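PDB 5AJ8: tubulin binding cofactor C from Leishmania major, which probably acts as a chaperone in the folding and assembly of tubulin, and is represented here by its C-terminal domain. Local coordinates for residues Asn11-Thr17 and Val29-Ala35; Ala38-Leu42 and Arg162-Phe168; Leu103-Thr107 and Thr115-Trp119. The protein carries 1 engineered substitution. Residue numbers count along the deposited sequence, not the author numbering.

Interaction 1. Residues Asn11-Thr17 and Val29-Ala35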
ATOM      1  N   ASN A  11       6.914   5.981  11.439  1.00 30.75           N
ATOM      2  CA  ASN A  11       7.914   6.456  10.475  1.00 27.33           C
ATOM      3  C   ASN A  11       7.305   7.355   9.411  1.00 23.91           C
ATOM      4  O   ASN A  11       6.283   7.014   8.823  1.00 21.34           O
ATOM      5  CB  ASN A  11       8.608   5.272   9.802  1.00 29.09           C
ATOM      6  CG  ASN A  11       9.545   4.532  10.743  1.00 32.99           C
ATOM      7  OD1 ASN A  11      10.271   5.134  11.548  1.00 32.89           O
ATOM      8  ND2 ASN A  11       9.550   3.215  10.629  1.00 33.88           N
ATOM      9  N   VAL A  12       7.933   8.501   9.174  1.00 21.92           N
ATOM     10  CA  VAL A  12       7.478   9.464   8.173  1.00 20.27           C
ATOM     11  C   VAL A  12       8.422   9.411   6.961  1.00 20.08           C
ATOM     12  O   VAL A  12       9.649   9.425   7.137  1.00 20.06           O
ATOM     13  CB  VAL A  12       7.471  10.892   8.730  1.00 21.99           C
ATOM     14  CG1 VAL A  12       7.032  11.890   7.662  1.00 22.17           C
ATOM     15  CG2 VAL A  12       6.577  10.992   9.959  1.00 22.20           C
ATOM     16  N   TYR A  13       7.854   9.366   5.761  1.00 17.38           N
ATOM     17  CA  TYR A  13       8.617   9.297   4.512  1.00 18.17           C
ATOM     18  C   TYR A  13       8.146  10.371   3.539  1.00 18.32           C
ATOM     19  O   TYR A  13       7.048  10.889   3.659  1.00 17.20           O
ATOM     20  CB  TYR A  13       8.435   7.960   3.811  1.00 17.41           C
ATOM     21  CG  TYR A  13       8.938   6.778   4.604  1.00 17.94           C
ATOM     22  CD1 TYR A  13       8.106   6.159   5.533  1.00 17.47           C
ATOM     23  CD2 TYR A  13      10.228   6.303   4.446  1.00 18.05           C
ATOM     24  CE1 TYR A  13       8.544   5.081   6.277  1.00 17.72           C
ATOM     25  CE2 TYR A  13      10.683   5.216   5.188  1.00 19.20           C
ATOM     26  CZ  TYR A  13       9.841   4.616   6.113  1.00 18.39           C
ATOM     27  OH  TYR A  13      10.254   3.540   6.849  1.00 18.06           O
ATOM     28  N   GLY A  14       8.997  10.665   2.568  1.00 19.07           N
ATOM     29  CA  GLY A  14       8.796  11.753   1.617  1.00 20.15           C
ATOM     30  C   GLY A  14       9.001  13.126   2.244  1.00 22.28           C
ATOM     31  O   GLY A  14       9.344  13.235   3.433  1.00 22.03           O
ATOM     32  N   PRO A  15       8.797  14.192   1.453  1.00 22.72           N
ATOM     33  CA  PRO A  15       8.453  14.168   0.040  1.00 22.59           C
ATOM     34  C   PRO A  15       9.611  13.721  -0.824  1.00 23.11           C
ATOM     35  O   PRO A  15      10.764  13.878  -0.453  1.00 23.29           O
ATOM     36  CB  PRO A  15       8.087  15.631  -0.266  1.00 24.23           C
ATOM     37  CG  PRO A  15       8.741  16.420   0.795  1.00 25.50           C
ATOM     38  CD  PRO A  15       8.687  15.545   2.014  1.00 24.81           C
ATOM     39  N   SER A  16       9.268  13.158  -1.968  1.00 24.53           N
ATOM     40  CA  SER A  16      10.210  12.576  -2.887  1.00 28.29           C
ATOM     41  C   SER A  16       9.544  12.427  -4.254  1.00 27.79           C
ATOM     42  O   SER A  16       8.371  12.084  -4.330  1.00 30.91           O
ATOM     43  CB  SER A  16      10.627  11.207  -2.357  1.00 32.30           C
ATOM     44  OG  SER A  16      11.561  10.600  -3.216  1.00 37.21           O
ATOM     45  N   THR A  17      10.293  12.679  -5.321  0.60 27.82           N
ATOM     46  CA  THR A  17       9.775  12.611  -6.683  0.60 28.26           C
ATOM     47  C   THR A  17      10.710  11.795  -7.568  0.60 27.97           C
ATOM     48  O   THR A  17      11.910  12.027  -7.568  0.60 32.60           O
ATOM     49  CB  THR A  17       9.605  14.031  -7.292  0.60 29.31           C
ATOM     50  OG1 THR A  17       8.570  14.733  -6.591  0.60 31.74           O
ATOM     51  CG2 THR A  17       9.223  13.972  -8.770  0.60 28.70           C
ATOM     52  N   VAL A  29       3.251   3.950   9.396  1.00 16.37           N
ATOM     53  CA  VAL A  29       3.906   4.820   8.439  1.00 16.41           C
ATOM     54  C   VAL A  29       3.024   5.988   7.992  1.00 16.32           C
ATOM     55  O   VAL A  29       1.774   5.912   7.958  1.00 14.68           O
ATOM     56  CB  VAL A  29       4.480   4.069   7.193  1.00 16.07           C
ATOM     57  CG1 VAL A  29       5.442   2.979   7.620  1.00 16.91           C
ATOM     58  CG2 VAL A  29       3.385   3.472   6.340  1.00 16.11           C
ATOM     59  N   PHE A  30       3.712   7.077   7.660  0.70 17.03           N
ATOM     60  CA  PHE A  30       3.129   8.276   7.086  0.70 18.01           C
ATOM     61  C   PHE A  30       3.960   8.602   5.867  0.70 17.19           C
ATOM     62  O   PHE A  30       5.165   8.770   5.986  0.70 16.64           O
ATOM     63  CB  PHE A  30       3.275   9.472   8.044  0.70 20.29           C
ATOM     64  CG  PHE A  30       2.486   9.342   9.306  0.70 21.30           C
ATOM     65  CD1 PHE A  30       3.055   8.736  10.420  0.70 22.44           C
ATOM     66  CD2 PHE A  30       1.172   9.816   9.389  0.70 21.49           C
ATOM     67  CE1 PHE A  30       2.338   8.609  11.598  0.70 22.98           C
ATOM     68  CE2 PHE A  30       0.450   9.689  10.567  0.70 21.59           C
ATOM     69  CZ  PHE A  30       1.033   9.086  11.669  0.70 22.54           C
ATOM     70  N   ILE A  31       3.314   8.723   4.714  1.00 16.57           N
ATOM     71  CA  ILE A  31       3.994   9.042   3.470  1.00 17.00           C
ATOM     72  C   ILE A  31       3.361  10.319   2.903  1.00 18.36           C
ATOM     73  O   ILE A  31       2.150  10.358   2.622  1.00 18.71           O
ATOM     74  CB  ILE A  31       3.865   7.919   2.444  1.00 16.51           C
ATOM     75  CG1 ILE A  31       4.473   6.631   2.985  1.00 17.46           C
ATOM     76  CG2 ILE A  31       4.579   8.299   1.151  1.00 17.90           C
ATOM     77  CD1 ILE A  31       4.039   5.398   2.247  1.00 16.64           C
ATOM     78  N   ASN A  32       4.173  11.358   2.782  1.00 19.09           N
ATOM     79  CA  ASN A  32       3.703  12.679   2.413  1.00 22.71           C
ATOM     80  C   ASN A  32       4.433  13.191   1.183  1.00 22.19           C
ATOM     81  O   ASN A  32       5.656  13.186   1.136  1.00 21.42           O
ATOM     82  CB  ASN A  32       3.931  13.633   3.579  1.00 27.87           C
ATOM     83  CG  ASN A  32       3.400  15.024   3.316  1.00 34.64           C
ATOM     84  OD1 ASN A  32       4.059  16.011   3.660  1.00 49.25           O
ATOM     85  ND2 ASN A  32       2.224  15.127   2.691  1.00 35.41           N
ATOM     86  N   GLY A  33       3.662  13.624   0.199  1.00 21.63           N
ATOM     87  CA  GLY A  33       4.174  14.420  -0.898  1.00 23.28           C
ATOM     88  C   GLY A  33       5.089  13.687  -1.852  1.00 23.85           C
ATOM     89  O   GLY A  33       6.052  14.263  -2.315  1.00 24.27           O
ATOM     90  N   CYS A  34       4.783  12.429  -2.160  1.00 21.66           N
ATOM     91  CA  CYS A  34       5.570  11.674  -3.139  1.00 21.04           C
ATOM     92  C   CYS A  34       4.878  11.682  -4.509  1.00 20.66           C
ATOM     93  O   CYS A  34       3.643  11.675  -4.596  1.00 18.78           O
ATOM     94  CB  CYS A  34       5.785  10.246  -2.655  1.00 21.41           C
ATOM     95  SG  CYS A  34       6.699  10.167  -1.134  1.00 22.43           S
ATOM     96  N   ALA A  35       5.685  11.672  -5.564  1.00 18.94           N
ATOM     97  CA  ALA A  35       5.187  11.746  -6.943  1.00 17.77           C
ATOM     98  C   ALA A  35       6.043  10.953  -7.916  1.00 16.82           C
ATOM     99  O   ALA A  35       7.251  10.825  -7.715  1.00 15.90           O
ATOM    100  CB  ALA A  35       5.089  13.200  -7.402  1.00 17.76           C
TER

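Interaction 2. Residues Ala38-Leu42 and Arg162-Phe168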
ATOM      1  N   ALA A  38       7.366   4.369  -7.731  1.00 15.39           N
ATOM      2  CA  ALA A  38       6.814   3.160  -7.190  1.00 14.26           C
ATOM      3  C   ALA A  38       7.225   3.102  -5.740  1.00 14.10           C
ATOM      4  O   ALA A  38       8.378   3.404  -5.397  1.00 15.23           O
ATOM      5  CB  ALA A  38       7.343   1.946  -7.944  1.00 14.22           C
ATOM      6  N   ILE A  39       6.297   2.698  -4.886  1.00 13.37           N
ATOM      7  CA  ILE A  39       6.544   2.629  -3.449  1.00 12.93           C
ATOM      8  C   ILE A  39       6.283   1.198  -2.984  1.00 11.88           C
ATOM      9  O   ILE A  39       5.172   0.718  -3.067  1.00 11.06           O
ATOM     10  CB  ILE A  39       5.641   3.627  -2.692  1.00 13.36           C
ATOM     11  CG1 ILE A  39       5.872   5.048  -3.205  1.00 14.24           C
ATOM     12  CG2 ILE A  39       5.896   3.563  -1.193  1.00 13.92           C
ATOM     13  CD1 ILE A  39       4.960   6.074  -2.554  1.00 14.52           C
ATOM     14  N   TYR A  40       7.326   0.525  -2.514  1.00 11.80           N
ATOM     15  CA  TYR A  40       7.254  -0.874  -2.098  1.00 11.01           C
ATOM     16  C   TYR A  40       7.373  -0.953  -0.582  1.00 11.03           C
ATOM     17  O   TYR A  40       8.438  -0.629  -0.041  1.00 11.40           O
ATOM     18  CB  TYR A  40       8.397  -1.638  -2.751  1.00 11.05           C
ATOM     19  CG  TYR A  40       8.315  -1.664  -4.247  1.00 10.76           C
ATOM     20  CD1 TYR A  40       7.434  -2.511  -4.886  1.00 10.14           C
ATOM     21  CD2 TYR A  40       9.127  -0.847  -5.026  1.00 10.87           C
ATOM     22  CE1 TYR A  40       7.354  -2.536  -6.248  1.00 10.04           C
ATOM     23  CE2 TYR A  40       9.065  -0.882  -6.391  1.00 10.78           C
ATOM     24  CZ  TYR A  40       8.170  -1.716  -6.998  1.00 10.33           C
ATOM     25  OH  TYR A  40       8.107  -1.767  -8.353  1.00 10.47           O
ATOM     26  N   CYS A  41       6.285  -1.337   0.095  1.00 10.87           N
ATOM     27  CA  CYS A  41       6.269  -1.478   1.546  1.00 11.43           C
ATOM     28  C   CYS A  41       6.214  -2.942   2.010  1.00 11.76           C
ATOM     29  O   CYS A  41       5.320  -3.705   1.627  1.00 11.17           O
ATOM     30  CB  CYS A  41       5.086  -0.753   2.184  1.00 11.96           C
ATOM     31  SG  CYS A  41       4.764   0.927   1.587  1.00 13.39           S
ATOM     32  N   LEU A  42       7.158  -3.312   2.862  1.00 11.65           N
ATOM     33  CA  LEU A  42       7.032  -4.538   3.622  1.00 12.15           C
ATOM     34  C   LEU A  42       5.795  -4.375   4.543  1.00 11.85           C
ATOM     35  O   LEU A  42       5.362  -3.257   4.818  1.00 11.97           O
ATOM     36  CB  LEU A  42       8.306  -4.818   4.416  1.00 12.92           C
ATOM     37  CG  LEU A  42       9.602  -4.978   3.610  1.00 14.05           C
ATOM     38  CD1 LEU A  42      10.784  -5.276   4.514  1.00 14.95           C
ATOM     39  CD2 LEU A  42       9.469  -6.055   2.532  1.00 14.31           C
ATOM     40  N   ARG A 162       0.021  -4.290 -12.377  1.00 14.82           N
ATOM     41  CA  ARG A 162       1.467  -4.182 -12.588  1.00 15.28           C
ATOM     42  C   ARG A 162       2.162  -5.164 -11.639  1.00 14.15           C
ATOM     43  O   ARG A 162       2.299  -4.900 -10.455  1.00 13.45           O
ATOM     44  CB  ARG A 162       1.917  -2.760 -12.337  1.00 14.39           C
ATOM     45  CG  ARG A 162       3.400  -2.469 -12.480  1.00 14.33           C
ATOM     46  CD  ARG A 162       3.587  -1.029 -11.998  1.00 14.13           C
ATOM     47  NE  ARG A 162       4.942  -0.511 -12.132  1.00 14.87           N
ATOM     48  CZ  ARG A 162       5.910  -0.632 -11.229  1.00 15.35           C
ATOM     49  NH1 ARG A 162       5.728  -1.331 -10.091  1.00 13.72           N
ATOM     50  NH2 ARG A 162       7.092  -0.069 -11.497  1.00 15.13           N
ATOM     51  N   ALA A 163       2.566  -6.299 -12.192  1.00 13.94           N
ATOM     52  CA  ALA A 163       3.161  -7.392 -11.424  1.00 14.17           C
ATOM     53  C   ALA A 163       4.667  -7.160 -11.289  1.00 13.87           C
ATOM     54  O   ALA A 163       5.435  -7.572 -12.133  1.00 16.20           O
ATOM     55  CB  ALA A 163       2.865  -8.723 -12.113  1.00 14.69           C
ATOM     56  N   SER A 164       5.081  -6.456 -10.244  1.00 13.22           N
ATOM     57  CA  SER A 164       6.471  -6.015 -10.107  1.00 13.10           C
ATOM     58  C   SER A 164       7.368  -7.155  -9.567  1.00 13.68           C
ATOM     59  O   SER A 164       7.043  -7.790  -8.536  1.00 12.17           O
ATOM     60  CB  SER A 164       6.558  -4.791  -9.194  1.00 11.99           C
ATOM     61  OG  SER A 164       7.898  -4.403  -8.933  1.00 12.40           O
ATOM     62  N   THR A 165       8.499  -7.364 -10.254  1.00 14.27           N
ATOM     63  CA  THR A 165       9.510  -8.315  -9.809  1.00 15.64           C
ATOM     64  C   THR A 165      10.591  -7.635  -8.992  1.00 15.25           C
ATOM     65  O   THR A 165      11.539  -8.274  -8.593  1.00 15.67           O
ATOM     66  CB  THR A 165      10.155  -9.050 -10.991  1.00 17.69           C
ATOM     67  OG1 THR A 165      10.746  -8.102 -11.883  1.00 19.06           O
ATOM     68  CG2 THR A 165       9.100  -9.896 -11.758  1.00 17.94           C
ATOM     69  N   THR A 166      10.420  -6.347  -8.697  1.00 15.43           N
ATOM     70  CA  THR A 166      11.425  -5.578  -7.964  1.00 16.00           C
ATOM     71  C   THR A 166      11.725  -6.186  -6.584  1.00 15.91           C
ATOM     72  O   THR A 166      10.815  -6.424  -5.802  1.00 15.08           O
ATOM     73  CB  THR A 166      11.000  -4.097  -7.793  1.00 15.81           C
ATOM     74  OG1 THR A 166      10.885  -3.474  -9.089  1.00 16.66           O
ATOM     75  CG2 THR A 166      12.032  -3.336  -7.002  1.00 16.20           C
ATOM     76  N   VAL A 167      13.007  -6.437  -6.305  1.00 16.42           N
ATOM     77  CA  VAL A 167      13.451  -6.870  -4.988  1.00 17.48           C
ATOM     78  C   VAL A 167      13.532  -5.664  -4.030  1.00 16.81           C
ATOM     79  O   VAL A 167      13.961  -4.574  -4.424  1.00 16.36           O
ATOM     80  CB  VAL A 167      14.816  -7.591  -5.063  1.00 20.55           C
ATOM     81  CG1 VAL A 167      15.270  -8.035  -3.670  1.00 21.07           C
ATOM     82  CG2 VAL A 167      14.722  -8.792  -6.012  1.00 22.12           C
ATOM     83  N   PHE A 168      13.087  -5.858  -2.791  1.00 15.96           N
ATOM     84  CA  PHE A 168      13.141  -4.810  -1.782  1.00 16.46           C
ATOM     85  C   PHE A 168      14.582  -4.470  -1.438  1.00 19.52           C
ATOM     86  O   PHE A 168      15.399  -5.361  -1.130  1.00 20.84           O
ATOM     87  CB  PHE A 168      12.417  -5.232  -0.495  1.00 15.46           C
ATOM     88  CG  PHE A 168      12.421  -4.165   0.589  1.00 14.52           C
ATOM     89  CD1 PHE A 168      13.453  -4.086   1.500  1.00 15.11           C
ATOM     90  CD2 PHE A 168      11.388  -3.255   0.689  1.00 13.68           C
ATOM     91  CE1 PHE A 168      13.465  -3.108   2.478  1.00 15.33           C
ATOM     92  CE2 PHE A 168      11.383  -2.277   1.668  1.00 13.71           C
ATOM     93  CZ  PHE A 168      12.431  -2.191   2.565  1.00 14.50           C
TER
HETATM   94  O   HOH W   1       9.615  -0.340  -9.910  1.00 14.57           O

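Interaction 3. Residues Leu103-Thr107 and Thr115-Trp119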
ATOM      1  N   LEU A 103       8.481 -11.862  -2.629  1.00 16.06           N
ATOM      2  CA  LEU A 103       8.801 -13.251  -2.347  1.00 17.51           C
ATOM      3  C   LEU A 103      10.281 -13.557  -2.535  1.00 19.52           C
ATOM      4  O   LEU A 103      10.778 -14.515  -1.927  1.00 22.64           O
ATOM      5  CB  LEU A 103       7.927 -14.174  -3.180  1.00 18.33           C
ATOM      6  CG  LEU A 103       6.422 -13.913  -2.986  1.00 18.01           C
ATOM      7  CD1 LEU A 103       5.624 -14.915  -3.806  1.00 20.27           C
ATOM      8  CD2 LEU A 103       5.995 -13.990  -1.531  1.00 18.03           C
ATOM      9  N   SER A 104      11.002 -12.704  -3.273  1.00 18.83           N
ATOM     10  CA  SER A 104      12.483 -12.795  -3.394  1.00 20.42           C
ATOM     11  C   SER A 104      13.204 -11.759  -2.525  1.00 19.39           C
ATOM     12  O   SER A 104      14.396 -11.489  -2.720  1.00 17.91           O
ATOM     13  CB  SER A 104      12.909 -12.592  -4.845  1.00 21.08           C
ATOM     14  OG  SER A 104      12.209 -13.476  -5.690  1.00 23.57           O
ATOM     15  N   SER A 105      12.466 -11.197  -1.565  1.00 18.03           N
ATOM     16  CA  SER A 105      12.983 -10.202  -0.647  1.00 18.01           C
ATOM     17  C   SER A 105      13.076 -10.821   0.732  1.00 18.45           C
ATOM     18  O   SER A 105      12.596 -11.926   0.961  1.00 18.77           O
ATOM     19  CB  SER A 105      12.057  -8.978  -0.613  1.00 17.15           C
ATOM     20  OG  SER A 105      11.851  -8.443  -1.918  1.00 16.33           O
ATOM     21  N   CYS A 106      13.679 -10.093   1.664  1.00 19.96           N
ATOM     22  CA  CYS A 106      13.771 -10.556   3.042  1.00 19.67           C
ATOM     23  C   CYS A 106      13.499  -9.455   4.053  1.00 18.70           C
ATOM     24  O   CYS A 106      13.547  -8.285   3.722  1.00 16.44           O
ATOM     25  CB  CYS A 106      15.139 -11.175   3.287  1.00 21.22           C
ATOM     26  SG  CYS A 106      16.527 -10.027   3.253  1.00 24.35           S
ATOM     27  N   THR A 107      13.206  -9.848   5.301  1.00 19.75           N
ATOM     28  CA  THR A 107      13.024  -8.886   6.372  1.00 20.70           C
ATOM     29  C   THR A 107      14.388  -8.321   6.740  1.00 23.58           C
ATOM     30  O   THR A 107      15.408  -8.705   6.170  1.00 23.08           O
ATOM     31  CB  THR A 107      12.361  -9.491   7.629  1.00 21.16           C
ATOM     32  OG1 THR A 107      13.219 -10.475   8.203  1.00 21.95           O
ATOM     33  CG2 THR A 107      11.018 -10.116   7.298  1.00 21.07           C
ATOM     34  N   THR A 115       4.999 -17.156   0.456  1.00 20.15           N
ATOM     35  CA  THR A 115       3.727 -16.591  -0.036  1.00 18.87           C
ATOM     36  C   THR A 115       3.422 -15.233   0.612  1.00 16.62           C
ATOM     37  O   THR A 115       4.012 -14.855   1.645  1.00 15.65           O
ATOM     38  CB  THR A 115       2.531 -17.522   0.241  1.00 19.34           C
ATOM     39  OG1 THR A 115       2.268 -17.550   1.652  1.00 19.57           O
ATOM     40  CG2 THR A 115       2.819 -18.937  -0.254  1.00 21.10           C
ATOM     41  N   HIS A 116       2.503 -14.503  -0.002  1.00 14.60           N
ATOM     42  CA  HIS A 116       2.149 -13.205   0.511  1.00 13.56           C
ATOM     43  C   HIS A 116       1.366 -13.348   1.808  1.00 13.43           C
ATOM     44  O   HIS A 116       1.559 -12.570   2.730  1.00 12.99           O
ATOM     45  CB  HIS A 116       1.377 -12.394  -0.538  1.00 12.92           C
ATOM     46  CG  HIS A 116       2.215 -11.953  -1.692  1.00 12.56           C
ATOM     47  ND1 HIS A 116       2.419 -12.735  -2.811  1.00 13.16           N
ATOM     48  CD2 HIS A 116       2.901 -10.803  -1.910  1.00 11.74           C
ATOM     49  CE1 HIS A 116       3.191 -12.084  -3.666  1.00 12.63           C
ATOM     50  NE2 HIS A 116       3.494 -10.911  -3.143  1.00 11.70           N
ATOM     51  N   ALA A 117       0.515 -14.365   1.899  1.00 14.28           N
ATOM     52  CA  ALA A 117      -0.240 -14.640   3.141  1.00 14.70           C
ATOM     53  C   ALA A 117       0.691 -14.824   4.325  1.00 14.83           C
ATOM     54  O   ALA A 117       0.434 -14.280   5.383  1.00 13.47           O
ATOM     55  CB  ALA A 117      -1.143 -15.866   2.988  1.00 15.59           C
ATOM     56  N   GLU A 118       1.781 -15.568   4.132  0.60 15.77           N
ATOM     57  CA  GLU A 118       2.776 -15.772   5.187  0.60 16.71           C
ATOM     58  C   GLU A 118       3.450 -14.471   5.591  0.60 15.15           C
ATOM     59  O   GLU A 118       3.605 -14.187   6.770  0.60 15.06           O
ATOM     60  CB  GLU A 118       3.857 -16.772   4.728  0.60 18.94           C
ATOM     61  CG  GLU A 118       3.445 -18.230   4.843  0.60 21.80           C
ATOM     62  CD  GLU A 118       4.427 -19.163   4.155  0.60 23.66           C
ATOM     63  OE1 GLU A 118       4.515 -19.131   2.909  0.60 23.27           O
ATOM     64  OE2 GLU A 118       5.123 -19.914   4.869  0.60 27.50           O
ATOM     65  N   TRP A 119       3.875 -13.694   4.604  1.00 14.25           N
ATOM     66  CA  TRP A 119       4.475 -12.376   4.867  1.00 13.08           C
ATOM     67  C   TRP A 119       3.527 -11.487   5.686  1.00 12.78           C
ATOM     68  O   TRP A 119       3.915 -10.862   6.679  1.00 12.12           O
ATOM     69  CB  TRP A 119       4.776 -11.642   3.550  1.00 12.66           C
ATOM     70  CG  TRP A 119       6.142 -11.824   3.026  1.00 12.74           C
ATOM     71  CD1 TRP A 119       6.559 -12.737   2.110  1.00 13.09           C
ATOM     72  CD2 TRP A 119       7.292 -11.062   3.385  1.00 12.55           C
ATOM     73  NE1 TRP A 119       7.907 -12.598   1.883  1.00 13.30           N
ATOM     74  CE2 TRP A 119       8.377 -11.571   2.652  1.00 13.09           C
ATOM     75  CE3 TRP A 119       7.514 -10.016   4.279  1.00 12.26           C
ATOM     76  CZ2 TRP A 119       9.656 -11.046   2.758  1.00 13.64           C
ATOM     77  CZ3 TRP A 119       8.781  -9.506   4.391  1.00 12.79           C
ATOM     78  CH2 TRP A 119       9.836 -10.017   3.646  1.00 13.25           C
TER
HETATM   79  O   HOH W   2      10.667 -13.869   0.919  1.00 16.37           O

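Interaction 1. Residues Asn11-Thr17 and Val29-Ala35
Parallel strands pair through a backbone pattern in which one residue bonds to two others across the gap, and Phe-30 illustrates it. Strands 11-13 and 29-32 run 17° apart with their axes 4.7 Å apart. Phe-30 N donates to Asn-11 O (2.8 Å), Tyr-13 N donates to Phe-30 O (2.8 Å), and Asn-32 N donates to Tyr-13 O (3.0 Å). At Gly-14 and Pro-15 the ladder is interrupted. Pro-15, which follows a cis peptide bond, has no hydrogen to offer Asn-32 O, and that oxygen receives the CA-H groups of Pro-15 (CA to O 3.2 Å) and Gly-14 instead. Both glycines of the break have positive phi. A CB on Gly-14 would collide with Asn-32 O and Cys-34 SG, and one on Gly-33 would crowd Pro-15 CB. Pairing resumes with a weak bond from Ser-16 N to Gly-33 O (3.4 Å) and a better one from Ala-35 N to Ser-16 O (3.0 Å).

Tyr-13, Val-29 and Ile-31 share one face, buried against Ile-23 of strand 21-23, where Tyr-13 CE1 meets Val-29 CG1 at 4.0 Å and Tyr-13 CB lies 4.3 Å from Ile-31 CG1. The other face carries exposed Phe-30 and partly exposed Val-12, whose CG2 packs on Phe-30 CB at 4.1 Å.

Strand 11-17 is the outermost of a parallel sheet and 28-35 its neighbour, an edge pair in the parallel beta-helix expected of TBCC-family C-terminal domains. Main-chain bonds hold the register; what is particular to the pair lies in its side chains and in the break, where glycines leave room.

Interaction 2. Residues Ala38-Leu42 and Arg162-Phe168
A buried tyrosine hydroxyl is tolerable when its polar needs are met, and Tyr-40, on strand 38-41, shows how a distant loop can meet them. Arg-162 NH1 donates to Tyr-40 OH (3.0 Å, nearly linear), and Tyr-40 OH is also hydrogen-bonded to Ser-164 OG at 2.7 Å, where either hydroxyl could be the donor. Water 1 adds a third partner, 2.6 Å from Tyr-40 OH, and accepts from Arg-162 NH2 at 3.0 Å, so the guanidinium grips the hydroxyl both directly and through the water. Ser-164 OG has a further role: it accepts from Thr-166 N (3.2 Å), an ST turn that bends the loop around the phenol. Thr-166 CB then makes an off-centre CH-pi contact with the Tyr-40 ring, 4.2 Å from its centroid.

Toward the other end of the segments the chemistry becomes apolar. Leu-42 CG sits over the face of the Phe-168 ring, 3.9 Å from the centroid, while Phe-168 CE2 brings the ring edge to within 3.8 Å of Tyr-40 O.

The loop's own backbone is served by neighbours. Arg-162 N and O bond to the hydroxyls of Tyr-76 and Tyr-59, and Thr-166 O to Trp-99 NE1. Tyr-40 also meets the ring of Tyr-59, their planes about 10° apart.

Aromatic side chains lined up on successive parallel strands are a familiar feature of parallel beta-helices, and here residues 162-168, late in the chain, cross the outside of such a sheet in the C-terminal domain of cofactor C.

Interaction 3. Residues Leu103-Thr107 and Thr115-Trp119
A CA-to-CB direction does not fix where a long side chain ends, as Leu-103 illustrates. Its CA-to-CB bond runs sideways to residues 115-119, yet the m,t rotamer (chi1 -56°, chi2 -178°) carries the methyls across. CD2 of Leu-103 lies over the face of the His-116 ring, 4.0 Å from its centroid in a CH-pi contact, and is 3.9 Å from Trp-119 CD1.

The two rings sit one helical turn apart. His-116 takes chi1 m with chi2 near 90°, which offers its ring face to the leucine while NE2 bonds to Trp-99 O. Trp-119 has an off-well chi1 of -94°, and its indole reaches along the loop: CZ2 is 3.6 Å from Ser-105 O and CH2 3.7 Å from Cys-106 C, both at the ring edge, and CZ3 is 3.7 Å from Thr-107 CG2. The p rotamer of Thr-107 is compatible with this methyl contact while OG1 bonds to Lys-111 N. Thr-115, also p, places OG1 to accept from Glu-118 N (3.2 Å), the N-cap of helix 116-122.

No direct hydrogen bond joins the segments. Water 2 mediates instead, accepting from Trp-119 NE1 (3.2 Å) and placed to donate to Ser-105 O (2.7 Å) and Leu-103 O (2.9 Å).

The contact joins the loop after strand 91-95 to the start of helix 116-122, whose His-116 and Ala-117 also touch Trp-78 of strand 73-79. The join is mainly apolar and shape-dependent: one leucine and one indole supply most of the covered surface, and a single water gives the indole nitrogen a polar link to the loop backbone.

All three contacts are partly buried, but they rest on different bonds. Interaction 1 lies near one end of the domain and is a main-chain ladder; interaction 2, nearest the centre of the chain, is a side-chain polar cluster beside an apolar patch; interaction 3, the farthest out, relies on apolar side chains and a water. Interactions 1 and 2 use consecutive strands, 28-35 and 38-41, and touch where Cys-34 CB packs 4.3 Å from Ile-39 CD1. Interaction 3 is nested within the loop closed by interaction 2, and the two join through a probable hydrogen bond from Phe-168 N to Ser-105 OG (3.0 Å). Interactions 1 and 3 do not touch.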